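Local coordinates for protein trimeric intracellular cation channel type 1B.2 (Caenorhabditis elegans, PDB 5EIK) that forms a homotrimeric potassium channel of the endoplasmic reticulum membrane, binds phosphatidylinositol 4,5-bisphosphate and may balance charge during calcium release from intracellular stores, at residues A33-L38 and V128-Q133; T39-R44 and Y103-S108. All coordinates share one frame; numbering follows the deposited sequence.

Contact 1: A33-L38 and V128-Q133; sequences AAHYVL and VLKEVQ. With PT5 ([(2R)-1-octadecanoyloxy-3-[oxidanyl-[(1R,2R,3S,4R,5R,6S)-2,3,6-tris(oxidanyl)-4,5-diphosphonooxy-cyclohexyl]oxy-phospho ryl]oxy-propan-2-yl] (8Z)-icosa-5,8,11,14-tetraenoate), chain B.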
ATOM      1  N   ALA A  33       3.993 -23.592 -13.928  1.00 31.85           N
ATOM      2  CA  ALA A  33       4.904 -23.064 -14.930  1.00 31.43           C
ATOM      3  C   ALA A  33       4.134 -22.315 -16.028  1.00 33.55           C
ATOM      4  O   ALA A  33       4.592 -21.286 -16.529  1.00 36.78           O
ATOM      5  CB  ALA A  33       5.731 -24.204 -15.535  1.00 31.68           C
ATOM      6  N   ALA A  34       2.965 -22.828 -16.399  1.00 34.52           N
ATOM      7  CA  ALA A  34       2.156 -22.182 -17.426  1.00 34.87           C
ATOM      8  C   ALA A  34       1.797 -20.777 -16.952  1.00 39.45           C
ATOM      9  O   ALA A  34       1.894 -19.810 -17.708  1.00 33.84           O
ATOM     10  CB  ALA A  34       0.877 -22.988 -17.694  1.00 39.53           C
ATOM     11  N   HIS A  35       1.369 -20.675 -15.697  1.00 36.30           N
ATOM     12  CA  HIS A  35       1.021 -19.386 -15.120  1.00 34.38           C
ATOM     13  C   HIS A  35       2.264 -18.471 -15.083  1.00 32.57           C
ATOM     14  O   HIS A  35       2.193 -17.306 -15.476  1.00 35.44           O
ATOM     15  CB  HIS A  35       0.448 -19.582 -13.712  1.00 35.97           C
ATOM     16  CG  HIS A  35       0.326 -18.311 -12.927  1.00 41.72           C
ATOM     17  ND1 HIS A  35      -0.530 -17.294 -13.284  1.00 44.46           N
ATOM     18  CD2 HIS A  35       0.978 -17.884 -11.819  1.00 35.77           C
ATOM     19  CE1 HIS A  35      -0.398 -16.294 -12.433  1.00 43.30           C
ATOM     20  NE2 HIS A  35       0.511 -16.625 -11.535  1.00 44.46           N
ATOM     21  N   TYR A  36       3.401 -18.997 -14.631  1.00 28.02           N
ATOM     22  CA  TYR A  36       4.625 -18.197 -14.582  1.00 27.11           C
ATOM     23  C   TYR A  36       5.022 -17.700 -15.968  1.00 34.16           C
ATOM     24  O   TYR A  36       5.366 -16.526 -16.134  1.00 31.61           O
ATOM     25  CB  TYR A  36       5.796 -18.990 -13.996  1.00 26.03           C
ATOM     26  CG  TYR A  36       5.556 -19.507 -12.603  1.00 30.43           C
ATOM     27  CD1 TYR A  36       4.843 -18.754 -11.666  1.00 32.78           C
ATOM     28  CD2 TYR A  36       6.034 -20.757 -12.223  1.00 30.84           C
ATOM     29  CE1 TYR A  36       4.609 -19.247 -10.384  1.00 43.73           C
ATOM     30  CE2 TYR A  36       5.812 -21.259 -10.950  1.00 33.15           C
ATOM     31  CZ  TYR A  36       5.098 -20.503 -10.037  1.00 40.17           C
ATOM     32  OH  TYR A  36       4.866 -21.024  -8.790  1.00 46.06           O
ATOM     33  N   VAL A  37       4.974 -18.596 -16.955  1.00 30.12           N
ATOM     34  CA  VAL A  37       5.322 -18.234 -18.322  1.00 35.84           C
ATOM     35  C   VAL A  37       4.446 -17.097 -18.823  1.00 32.18           C
ATOM     36  O   VAL A  37       4.953 -16.095 -19.318  1.00 34.74           O
ATOM     37  CB  VAL A  37       5.192 -19.431 -19.295  1.00 42.55           C
ATOM     38  CG1 VAL A  37       5.416 -18.967 -20.726  1.00 29.64           C
ATOM     39  CG2 VAL A  37       6.217 -20.488 -18.950  1.00 32.45           C
ATOM     40  N   LEU A  38       3.134 -17.245 -18.695  1.00 33.54           N
ATOM     41  CA  LEU A  38       2.230 -16.199 -19.148  1.00 33.01           C
ATOM     42  C   LEU A  38       2.444 -14.898 -18.363  1.00 39.98           C
ATOM     43  O   LEU A  38       2.408 -13.802 -18.932  1.00 37.53           O
ATOM     44  CB  LEU A  38       0.773 -16.675 -19.039  1.00 32.86           C
ATOM     45  CG  LEU A  38       0.395 -17.765 -20.059  1.00 45.21           C
ATOM     46  CD1 LEU A  38      -1.026 -18.284 -19.824  1.00 40.50           C
ATOM     47  CD2 LEU A  38       0.512 -17.183 -21.456  1.00 40.52           C
ATOM     48  N   VAL A 128      -5.043 -22.359 -21.139  1.00 38.71           N
ATOM     49  CA  VAL A 128      -5.978 -23.334 -20.597  1.00 35.84           C
ATOM     50  C   VAL A 128      -5.474 -23.804 -19.244  1.00 37.34           C
ATOM     51  O   VAL A 128      -6.220 -23.790 -18.260  1.00 37.43           O
ATOM     52  CB  VAL A 128      -6.151 -24.544 -21.552  1.00 42.23           C
ATOM     53  CG1 VAL A 128      -6.983 -25.629 -20.891  1.00 29.48           C
ATOM     54  CG2 VAL A 128      -6.847 -24.084 -22.830  1.00 38.17           C
ATOM     55  N   LEU A 129      -4.204 -24.202 -19.190  1.00 32.57           N
ATOM     56  CA  LEU A 129      -3.622 -24.662 -17.936  1.00 38.72           C
ATOM     57  C   LEU A 129      -3.695 -23.566 -16.872  1.00 41.45           C
ATOM     58  O   LEU A 129      -3.975 -23.843 -15.703  1.00 35.51           O
ATOM     59  CB  LEU A 129      -2.163 -25.079 -18.130  1.00 41.79           C
ATOM     60  CG  LEU A 129      -1.880 -26.175 -19.166  1.00 51.00           C
ATOM     61  CD1 LEU A 129      -0.406 -26.535 -19.118  1.00 37.12           C
ATOM     62  CD2 LEU A 129      -2.727 -27.402 -18.890  1.00 40.17           C
ATOM     63  N   LYS A 130      -3.450 -22.321 -17.272  1.00 35.48           N
ATOM     64  CA  LYS A 130      -3.497 -21.227 -16.315  1.00 37.82           C
ATOM     65  C   LYS A 130      -4.895 -21.068 -15.720  1.00 41.51           C
ATOM     66  O   LYS A 130      -5.046 -20.843 -14.517  1.00 32.17           O
ATOM     67  CB  LYS A 130      -3.072 -19.907 -16.961  1.00 46.15           C
ATOM     68  CG  LYS A 130      -3.087 -18.750 -15.970  1.00 41.84           C
ATOM     69  CD  LYS A 130      -2.937 -17.414 -16.644  1.00 56.93           C
ATOM     70  CE  LYS A 130      -3.196 -16.285 -15.657  1.00 59.23           C
ATOM     71  NZ  LYS A 130      -3.335 -14.974 -16.361  1.00 64.10           N
ATOM     72  N   GLU A 131      -5.922 -21.181 -16.557  1.00 38.48           N
ATOM     73  CA  GLU A 131      -7.278 -21.041 -16.048  1.00 40.05           C
ATOM     74  C   GLU A 131      -7.594 -22.149 -15.041  1.00 37.23           C
ATOM     75  O   GLU A 131      -8.294 -21.924 -14.057  1.00 34.62           O
ATOM     76  CB  GLU A 131      -8.286 -21.025 -17.201  1.00 37.90           C
ATOM     77  CG  GLU A 131      -8.183 -19.778 -18.071  1.00 45.01           C
ATOM     78  CD  GLU A 131      -8.139 -18.491 -17.249  1.00 55.55           C
ATOM     79  OE1 GLU A 131      -8.979 -18.322 -16.335  1.00 53.48           O
ATOM     80  OE2 GLU A 131      -7.267 -17.639 -17.515  1.00 51.90           O
ATOM     81  N   VAL A 132      -7.069 -23.343 -15.274  1.00 33.77           N
ATOM     82  CA  VAL A 132      -7.297 -24.430 -14.341  1.00 31.76           C
ATOM     83  C   VAL A 132      -6.663 -24.047 -13.005  1.00 35.07           C
ATOM     84  O   VAL A 132      -7.258 -24.228 -11.950  1.00 42.35           O
ATOM     85  CB  VAL A 132      -6.665 -25.751 -14.847  1.00 40.14           C
ATOM     86  CG1 VAL A 132      -6.604 -26.792 -13.714  1.00 30.60           C
ATOM     87  CG2 VAL A 132      -7.485 -26.291 -16.016  1.00 36.97           C
ATOM     88  N   GLN A 133      -5.457 -23.493 -13.057  1.00 40.45           N
ATOM     89  CA  GLN A 133      -4.750 -23.104 -11.846  1.00 35.94           C
ATOM     90  C   GLN A 133      -5.428 -21.939 -11.103  1.00 34.14           C
ATOM     91  O   GLN A 133      -5.463 -21.907  -9.869  1.00 32.99           O
ATOM     92  CB  GLN A 133      -3.293 -22.759 -12.192  1.00 42.14           C
ATOM     93  CG  GLN A 133      -2.357 -22.753 -10.992  1.00 33.39           C
ATOM     94  CD  GLN A 133      -1.609 -21.444 -10.863  1.00 48.50           C
ATOM     95  OE1 GLN A 133      -2.142 -20.386 -11.213  1.00 39.71           O
ATOM     96  NE2 GLN A 133      -0.379 -21.499 -10.352  1.00 46.15           N
TER
HETATM   97  O12 PT5 B 301     -10.082  -5.290 -13.703  1.00 60.76           O
HETATM   98  P1  PT5 B 301      -8.912  -5.199 -12.736  1.00 49.82           P
HETATM   99  O13 PT5 B 301      -9.184  -5.920 -11.179  1.00 61.05           O
HETATM  100  O11 PT5 B 301      -8.426  -3.673 -12.382  1.00 61.98           O
HETATM  101  O6  PT5 B 301      -6.612  -6.163 -15.742  1.00 65.39           O
HETATM  102  O1  PT5 B 301      -7.605  -5.938 -13.226  1.00 55.46           O
HETATM  103  C1  PT5 B 301      -7.657  -7.214 -13.873  1.00 48.49           C
HETATM  104  C6  PT5 B 301      -6.465  -7.216 -14.787  1.00 53.66           C
HETATM  105  C2  PT5 B 301      -7.564  -8.430 -12.876  1.00 57.08           C
HETATM  106  O2  PT5 B 301      -6.392  -8.300 -12.048  1.00 56.02           O
HETATM  107  C3  PT5 B 301      -7.428  -9.770 -13.663  1.00 56.43           C
HETATM  108  O3  PT5 B 301      -7.232 -10.814 -12.718  1.00 57.58           O
HETATM  109  C4  PT5 B 301      -6.265  -9.762 -14.622  1.00 54.05           C
HETATM  110  O4  PT5 B 301      -6.325 -10.886 -15.448  1.00 54.95           O
HETATM  111  P4  PT5 B 301      -5.179 -12.042 -15.363  1.00 55.27           P
HETATM  112  O41 PT5 B 301      -3.681 -11.471 -15.563  1.00 56.83           O
HETATM  113  O42 PT5 B 301      -5.443 -13.174 -16.488  1.00 55.86           O
HETATM  114  O43 PT5 B 301      -5.241 -12.671 -13.996  1.00 48.63           O
HETATM  115  C5  PT5 B 301      -6.271  -8.532 -15.550  1.00 59.27           C
HETATM  116  O5  PT5 B 301      -5.010  -8.491 -16.217  1.00 67.08           O
HETATM  117  P5  PT5 B 301      -5.030  -8.852 -17.812  1.00 79.61           P
HETATM  118  O52 PT5 B 301      -6.398  -9.510 -18.292  1.00 68.61           O
HETATM  119  O51 PT5 B 301      -4.666  -7.449 -18.663  1.00 79.55           O
HETATM  120  O53 PT5 B 301      -3.699  -9.849 -17.882  1.00 69.92           O
HETATM  121  C7  PT5 B 301      -8.257  -5.691 -10.081  1.00 49.35           C
HETATM  122  C8  PT5 B 301      -9.112  -5.435  -8.825  1.00 66.16           C
HETATM  123  C9  PT5 B 301      -9.411  -3.929  -8.535  1.00 69.06           C
HETATM  124  O16 PT5 B 301      -8.414  -6.022  -7.659  1.00 69.91           O
HETATM  125  C10 PT5 B 301      -8.927  -7.194  -7.178  1.00 66.93           C
HETATM  126  O17 PT5 B 301      -8.716  -8.285  -7.678  1.00 75.68           O
HETATM  127  O18 PT5 B 301      -9.060  -3.622  -7.116  1.00 84.44           O
HETATM  128  C11 PT5 B 301      -9.633  -2.519  -6.401  1.00 90.74           C
HETATM  129  O19 PT5 B 301     -10.742  -1.967  -6.656  1.00 97.69           O
HETATM  130  C12 PT5 B 301      -9.798  -7.022  -5.933  1.00 63.45           C
HETATM  131  C13 PT5 B 301      -9.435  -7.851  -4.674  1.00 52.05           C
HETATM  132  C14 PT5 B 301     -10.452  -7.597  -3.537  1.00 37.05           C
HETATM  133  C15 PT5 B 301      -9.909  -6.664  -2.439  1.00 46.45           C
HETATM  134  C16 PT5 B 301     -10.835  -6.580  -1.190  1.00 48.09           C
HETATM  135  C17 PT5 B 301     -10.916  -5.150  -0.570  1.00 48.71           C
HETATM  136  C18 PT5 B 301     -10.854  -5.144   0.960  1.00 61.34           C
HETATM  137  C19 PT5 B 301     -10.408  -4.206   1.661  1.00 65.41           C
HETATM  138  C20 PT5 B 301      -9.091  -3.455   1.917  1.00 64.91           C
HETATM  139  C21 PT5 B 301      -8.909  -2.115   1.159  1.00 59.75           C
HETATM  140  C22 PT5 B 301      -7.464  -1.584   1.220  1.00 59.59           C
HETATM  141  C23 PT5 B 301      -7.395  -0.061   1.457  1.00 51.73           C
HETATM  142  C24 PT5 B 301      -6.435   0.331   2.601  1.00 58.99           C
HETATM  143  C31 PT5 B 301      -8.741  -2.051  -5.248  1.00 88.23           C
HETATM  144  C32 PT5 B 301      -8.928  -2.904  -3.960  1.00 85.30           C
HETATM  145  C33 PT5 B 301      -7.937  -2.526  -2.820  1.00 84.39           C
HETATM  146  C34 PT5 B 301      -6.644  -3.381  -2.780  1.00 79.87           C
HETATM  147  C35 PT5 B 301      -5.493  -3.017  -1.717  1.00 75.19           C
HETATM  148  C36 PT5 B 301      -4.364  -2.297  -2.051  1.00 74.58           C
HETATM  149  C37 PT5 B 301      -3.759  -1.327  -1.012  1.00 79.63           C
HETATM  150  C38 PT5 B 301      -2.327  -1.509  -1.066  1.00 81.73           C
HETATM  151  C39 PT5 B 301      -1.313  -0.613  -1.621  1.00 93.10           C
HETATM  152  C40 PT5 B 301      -1.191  -0.434  -3.102  1.00 93.43           C
HETATM  153  C25 PT5 B 301      -5.080   0.861   2.070  1.00 63.05           C
HETATM  154  C26 PT5 B 301      -4.033   1.026   3.184  1.00 64.21           C
HETATM  155  C41 PT5 B 301      -1.657   0.898  -3.701  1.00 80.03           C
HETATM  156  C42 PT5 B 301      -1.635   0.898  -5.235  1.00 72.64           C
HETATM  157  C43 PT5 B 301      -2.967   0.468  -5.860  1.00 66.85           C
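Lys130 reaches past His35 and Leu38 to a PIP2 headgroup where the first and fourth transmembrane helices of the TRIC channel cross. The axes of the two segments, 33-38 and 128-133, come within 8.3 Å at -113°, and the small Ala34 is consistent with this close approach, its CB 3.7 Å from Leu129 CB. With CG anti to the backbone N (chi1 -179°) and the chain extended beyond it, Lys130 spans the distance from helix to lipid. Its CB lies beside Leu38 CD1; CG passes near His35 ND1; CD packs against Leu38 CD1 at 3.8 Å. CE then meets the edge of the imidazole, in the ring plane, 3.7 Å from His35 ND1. At the tip, NZ donates a hydrogen bond of 2.8 Å to O42 on the P4 phosphate of PT5, a lipid that Arg134 and the carbonyl of Ala165 also bind. The anionic phosphate probably offsets the repulsion between Lys130 and the nearby Arg134. The imidazole is itself held from outside the two segments, NE2 bonding to the carbonyl oxygen of Ser70. Gln133 crosses the His35 side chain at about a right angle, its amide plane 41° from the ring; its NE2 is bonded to Asp32, while OE1 rests over one ring face, 3.7 Å from His35 CG.

Contact 2: T39-R44 and Y103-S108; sequences TCLSVR and YLVFYS. With CPL (1-palmitoyl-2-linoleoyl-sn-glycero-3-phosphocholine), chain C.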
ATOM      1  N   THR A  39       2.685 -15.007 -17.060  1.00 34.41           N
ATOM      2  CA  THR A  39       2.922 -13.819 -16.252  1.00 37.51           C
ATOM      3  C   THR A  39       4.186 -13.090 -16.746  1.00 39.16           C
ATOM      4  O   THR A  39       4.191 -11.862 -16.887  1.00 32.95           O
ATOM      5  CB  THR A  39       3.098 -14.188 -14.748  1.00 43.30           C
ATOM      6  OG1 THR A  39       1.883 -14.756 -14.247  1.00 44.20           O
ATOM      7  CG2 THR A  39       3.458 -12.962 -13.923  1.00 32.61           C
ATOM      8  N   CYS A  40       5.253 -13.840 -17.014  1.00 34.27           N
ATOM      9  CA  CYS A  40       6.498 -13.231 -17.485  1.00 38.71           C
ATOM     10  C   CYS A  40       6.348 -12.593 -18.860  1.00 39.99           C
ATOM     11  O   CYS A  40       6.912 -11.531 -19.126  1.00 40.42           O
ATOM     12  CB  CYS A  40       7.624 -14.262 -17.523  1.00 36.15           C
ATOM     13  SG  CYS A  40       8.240 -14.724 -15.906  1.00 48.08           S
ATOM     14  N   LEU A  41       5.592 -13.248 -19.733  1.00 33.93           N
ATOM     15  CA  LEU A  41       5.356 -12.716 -21.058  1.00 44.04           C
ATOM     16  C   LEU A  41       4.646 -11.378 -20.912  1.00 42.42           C
ATOM     17  O   LEU A  41       4.912 -10.436 -21.654  1.00 41.46           O
ATOM     18  CB  LEU A  41       4.487 -13.681 -21.874  1.00 42.46           C
ATOM     19  CG  LEU A  41       5.125 -15.043 -22.153  1.00 46.04           C
ATOM     20  CD1 LEU A  41       4.164 -15.924 -22.937  1.00 43.30           C
ATOM     21  CD2 LEU A  41       6.425 -14.841 -22.912  1.00 38.69           C
ATOM     22  N   SER A  42       3.742 -11.297 -19.944  1.00 46.63           N
ATOM     23  CA  SER A  42       2.994 -10.071 -19.712  1.00 42.79           C
ATOM     24  C   SER A  42       3.934  -8.957 -19.246  1.00 38.79           C
ATOM     25  O   SER A  42       3.896  -7.837 -19.762  1.00 36.51           O
ATOM     26  CB  SER A  42       1.893 -10.325 -18.678  1.00 45.85           C
ATOM     27  OG  SER A  42       1.116  -9.162 -18.471  1.00 69.55           O
ATOM     28  N   VAL A  43       4.788  -9.261 -18.279  1.00 29.29           N
ATOM     29  CA  VAL A  43       5.720  -8.257 -17.794  1.00 34.57           C
ATOM     30  C   VAL A  43       6.634  -7.820 -18.933  1.00 41.96           C
ATOM     31  O   VAL A  43       6.976  -6.645 -19.042  1.00 40.83           O
ATOM     32  CB  VAL A  43       6.584  -8.791 -16.634  1.00 36.29           C
ATOM     33  CG1 VAL A  43       7.679  -7.795 -16.302  1.00 26.80           C
ATOM     34  CG2 VAL A  43       5.712  -9.032 -15.407  1.00 33.20           C
ATOM     35  N   ARG A  44       7.024  -8.767 -19.781  1.00 39.53           N
ATOM     36  CA  ARG A  44       7.897  -8.458 -20.905  1.00 42.92           C
ATOM     37  C   ARG A  44       7.196  -7.573 -21.934  1.00 43.89           C
ATOM     38  O   ARG A  44       7.801  -6.657 -22.489  1.00 53.45           O
ATOM     39  CB  ARG A  44       8.391  -9.749 -21.560  1.00 39.42           C
ATOM     40  CG  ARG A  44       9.205  -9.527 -22.817  1.00 47.06           C
ATOM     41  CD  ARG A  44      10.110 -10.718 -23.137  1.00 45.34           C
ATOM     42  NE  ARG A  44      10.690 -10.585 -24.470  1.00 42.10           N
ATOM     43  CZ  ARG A  44      11.623 -11.385 -24.971  1.00 39.08           C
ATOM     44  NH1 ARG A  44      12.100 -12.390 -24.253  1.00 34.47           N
ATOM     45  NH2 ARG A  44      12.079 -11.173 -26.196  1.00 44.21           N
ATOM     46  N   TYR A 103      13.963 -16.667 -15.858  1.00 30.22           N
ATOM     47  CA  TYR A 103      15.280 -16.680 -16.481  1.00 31.19           C
ATOM     48  C   TYR A 103      15.191 -17.144 -17.931  1.00 32.47           C
ATOM     49  O   TYR A 103      15.804 -16.552 -18.826  1.00 30.64           O
ATOM     50  CB  TYR A 103      16.231 -17.608 -15.735  1.00 36.10           C
ATOM     51  CG  TYR A 103      17.593 -17.659 -16.381  1.00 42.87           C
ATOM     52  CD1 TYR A 103      18.505 -16.624 -16.206  1.00 45.38           C
ATOM     53  CD2 TYR A 103      17.943 -18.708 -17.227  1.00 47.85           C
ATOM     54  CE1 TYR A 103      19.731 -16.629 -16.858  1.00 52.72           C
ATOM     55  CE2 TYR A 103      19.164 -18.723 -17.884  1.00 50.28           C
ATOM     56  CZ  TYR A 103      20.053 -17.683 -17.694  1.00 55.75           C
ATOM     57  OH  TYR A 103      21.274 -17.697 -18.328  1.00 63.55           O
ATOM     58  N   LEU A 104      14.423 -18.205 -18.155  1.00 30.64           N
ATOM     59  CA  LEU A 104      14.254 -18.745 -19.491  1.00 37.97           C
ATOM     60  C   LEU A 104      13.494 -17.799 -20.420  1.00 40.35           C
ATOM     61  O   LEU A 104      13.840 -17.667 -21.590  1.00 42.65           O
ATOM     62  CB  LEU A 104      13.530 -20.092 -19.428  1.00 41.40           C
ATOM     63  CG  LEU A 104      14.263 -21.243 -18.734  1.00 40.74           C
ATOM     64  CD1 LEU A 104      13.392 -22.482 -18.744  1.00 28.79           C
ATOM     65  CD2 LEU A 104      15.570 -21.529 -19.454  1.00 38.79           C
ATOM     66  N   VAL A 105      12.461 -17.137 -19.907  1.00 37.80           N
ATOM     67  CA  VAL A 105      11.683 -16.228 -20.739  1.00 31.74           C
ATOM     68  C   VAL A 105      12.483 -15.011 -21.191  1.00 37.02           C
ATOM     69  O   VAL A 105      12.355 -14.558 -22.328  1.00 35.96           O
ATOM     70  CB  VAL A 105      10.399 -15.773 -20.006  1.00 43.19           C
ATOM     71  CG1 VAL A 105       9.745 -14.631 -20.749  1.00 35.65           C
ATOM     72  CG2 VAL A 105       9.418 -16.936 -19.909  1.00 37.46           C
ATOM     73  N   PHE A 106      13.326 -14.483 -20.314  1.00 35.44           N
ATOM     74  CA  PHE A 106      14.115 -13.316 -20.674  1.00 39.62           C
ATOM     75  C   PHE A 106      15.499 -13.602 -21.243  1.00 40.45           C
ATOM     76  O   PHE A 106      16.007 -12.815 -22.035  1.00 43.82           O
ATOM     77  CB  PHE A 106      14.279 -12.375 -19.465  1.00 32.61           C
ATOM     78  CG  PHE A 106      13.062 -11.555 -19.163  1.00 40.12           C
ATOM     79  CD1 PHE A 106      12.024 -12.069 -18.388  1.00 43.67           C
ATOM     80  CD2 PHE A 106      12.947 -10.264 -19.665  1.00 33.63           C
ATOM     81  CE1 PHE A 106      10.892 -11.306 -18.114  1.00 34.75           C
ATOM     82  CE2 PHE A 106      11.821  -9.492 -19.398  1.00 35.17           C
ATOM     83  CZ  PHE A 106      10.790 -10.017 -18.621  1.00 35.03           C
ATOM     84  N   TYR A 107      16.114 -14.719 -20.867  1.00 39.77           N
ATOM     85  CA  TYR A 107      17.474 -14.975 -21.338  1.00 46.23           C
ATOM     86  C   TYR A 107      17.806 -16.234 -22.142  1.00 49.51           C
ATOM     87  O   TYR A 107      18.973 -16.444 -22.464  1.00 49.93           O
ATOM     88  CB  TYR A 107      18.420 -14.899 -20.143  1.00 41.12           C
ATOM     89  CG  TYR A 107      18.195 -13.680 -19.284  1.00 54.10           C
ATOM     90  CD1 TYR A 107      18.412 -12.397 -19.783  1.00 56.97           C
ATOM     91  CD2 TYR A 107      17.759 -13.810 -17.968  1.00 60.61           C
ATOM     92  CE1 TYR A 107      18.200 -11.273 -18.989  1.00 58.94           C
ATOM     93  CE2 TYR A 107      17.545 -12.696 -17.168  1.00 61.31           C
ATOM     94  CZ  TYR A 107      17.765 -11.430 -17.682  1.00 67.05           C
ATOM     95  OH  TYR A 107      17.534 -10.326 -16.891  1.00 70.08           O
ATOM     96  N   SER A 108      16.821 -17.069 -22.467  1.00 44.43           N
ATOM     97  CA  SER A 108      17.125 -18.278 -23.238  1.00 42.27           C
ATOM     98  C   SER A 108      17.832 -17.869 -24.526  1.00 40.05           C
ATOM     99  O   SER A 108      17.476 -16.871 -25.151  1.00 42.45           O
ATOM    100  CB  SER A 108      15.850 -19.078 -23.569  1.00 30.58           C
ATOM    101  OG  SER A 108      15.081 -18.459 -24.583  1.00 41.82           O
TER
HETATM  102  C1  CPL C 302      22.019 -17.415 -13.073  1.00157.05           C
HETATM  103  C2  CPL C 302      21.228 -18.719 -13.516  1.00150.58           C
HETATM  104  C3  CPL C 302      19.688 -18.563 -13.333  1.00144.30           C
HETATM  105  C4  CPL C 302      21.139 -13.685 -14.931  1.00158.89           C
HETATM  106  C5  CPL C 302      22.033 -12.520 -15.388  1.00155.51           C
HETATM  107  C6  CPL C 302      21.607 -12.707 -17.996  1.00154.06           C
HETATM  108  C7  CPL C 302      21.846 -10.486 -16.781  1.00154.33           C
HETATM  109  C8  CPL C 302      23.090 -11.928 -17.003  1.00154.67           C
HETATM  110  C11 CPL C 302      18.203 -19.325 -11.373  1.00123.37           C
HETATM  111  C12 CPL C 302      18.253 -20.287 -10.158  1.00122.55           C
HETATM  112  C13 CPL C 302      19.263 -21.469 -10.303  1.00121.44           C
HETATM  113  C14 CPL C 302      18.605 -22.870 -10.236  1.00123.44           C
HETATM  114  C15 CPL C 302      19.564 -24.029  -9.853  1.00123.99           C
HETATM  115  C16 CPL C 302      18.822 -25.212  -9.149  1.00126.01           C
HETATM  116  C17 CPL C 302      17.695 -25.859  -9.967  1.00129.22           C
HETATM  117  C18 CPL C 302      18.103 -27.233 -10.641  1.00131.51           C
HETATM  118  C19 CPL C 302      17.636 -27.454 -12.145  1.00131.80           C
HETATM  119  C20 CPL C 302      16.414 -28.384 -12.419  1.00131.37           C
HETATM  120  C21 CPL C 302      15.071 -27.677 -12.673  1.00130.79           C
HETATM  121  C22 CPL C 302      14.811 -27.429 -14.172  1.00129.25           C
HETATM  122  C23 CPL C 302      13.389 -27.600 -14.656  1.00128.17           C
HETATM  123  C24 CPL C 302      13.016 -26.682 -15.849  1.00128.68           C
HETATM  124  C25 CPL C 302      11.586 -26.130 -15.714  1.00131.24           C
HETATM  125  C26 CPL C 302      11.179 -25.384 -16.964  1.00129.32           C
HETATM  126  C31 CPL C 302      22.125 -20.344 -15.461  1.00149.47           C
HETATM  127  C32 CPL C 302      21.753 -21.632 -14.719  1.00149.47           C
HETATM  128  C33 CPL C 302      21.710 -22.875 -15.678  1.00147.16           C
HETATM  129  C34 CPL C 302      22.608 -24.022 -15.192  1.00147.45           C
HETATM  130  C35 CPL C 302      21.838 -25.229 -14.601  1.00148.25           C
HETATM  131  C36 CPL C 302      22.503 -25.773 -13.313  1.00150.88           C
HETATM  132  C37 CPL C 302      22.286 -27.264 -13.067  1.00153.15           C
HETATM  133  C38 CPL C 302      23.543 -27.995 -12.661  1.00153.95           C
HETATM  134  C39 CPL C 302      23.646 -29.309 -13.470  1.00153.08           C
HETATM  135  C40 CPL C 302      24.750 -29.755 -14.115  1.00151.45           C
HETATM  136  C41 CPL C 302      26.168 -29.737 -13.534  1.00149.93           C
HETATM  137  C42 CPL C 302      26.345 -30.993 -12.661  1.00148.28           C
HETATM  138  C43 CPL C 302      26.651 -30.928 -11.336  1.00147.81           C
HETATM  139  C44 CPL C 302      25.641 -30.519 -10.278  1.00147.66           C
HETATM  140  C45 CPL C 302      25.990 -29.234  -9.525  1.00146.70           C
HETATM  141  N   CPL C 302      21.661 -11.941 -16.720  1.00154.39           N
HETATM  142  O2  CPL C 302      21.617 -19.027 -14.921  1.00149.33           O
HETATM  143  O3  CPL C 302      19.506 -18.766 -11.893  1.00132.38           O
HETATM  144  O11 CPL C 302      17.084 -19.019 -11.904  1.00115.32           O
HETATM  145  O31 CPL C 302      22.836 -20.396 -16.491  1.00149.02           O
HETATM  146  O1P CPL C 302      21.213 -14.856 -11.371  1.00167.43           O
HETATM  147  O2P CPL C 302      23.124 -14.455 -12.961  1.00169.48           O
HETATM  148  O3P CPL C 302      21.313 -16.193 -13.590  1.00165.79           O
HETATM  149  O4P CPL C 302      20.775 -13.665 -13.523  1.00163.35           O
HETATM  150  P   CPL C 302      21.643 -14.801 -12.845  1.00168.03           P
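Val105 packs against Cys40 and Leu41 where the first and third transmembrane helices of the TRIC fold run side by side, the axes of segments 39-44 and 103-107 being 35° apart. Val105 CG1 lies 3.9 Å from Cys40 CB and 4.0 Å from Leu41 CD2, the Leu41 and Val105 side chains crossing at about a right angle. Phe106 brings CZ to within 3.8 Å of Arg44 CB, while Val43 CG1 sits at the ring edge. Arg44 extends from CG to NE and brings NH1 to 2.9 Å from Val105 O, which lies at the edge of the guanidinium, near its plane. The Arg44 charge is met farther out, by a salt bridge from NH2 to Asp111 and a cation-pi contact with Phe114. Phe106 CB lies over the centre of one face of the Tyr107 ring, and the choline methyl C6 of the phospholipid CPL covers the opposite face. Tyr107 CB lies over one face of the Tyr103 ring, the lipid glycerol ester over the other. An alanine in place of Tyr103 would probably leave the ester without its aromatic surface and open a gap beside Tyr107. Ester oxygen O2 lies 3.5 Å from Tyr103 CZ, toward the ring rim.

Both contacts draw on helix 30-47, and their first segments follow one another directly along it: contact 1 joins it to helix 120-148, contact 2 to helix 92-107, with centres 14 Å apart. Contact 1 lies nearer the centre of the chain, yet is only partly buried, and a lipid headgroup meets its polar side; contact 2 is farther out but buried, with helices 51-57, 59-70 and 112-117 packed around it. The segments of contact 1 cross steeply and their axes come closer (8.3 Å) than the shallowly inclined ones of contact 2 (9.9 Å). Their lipids differ as well: a basic tip that extends beyond contact 1 meets a phosphate, whereas aromatic rings on the outer side of contact 2 receive choline and glycerol.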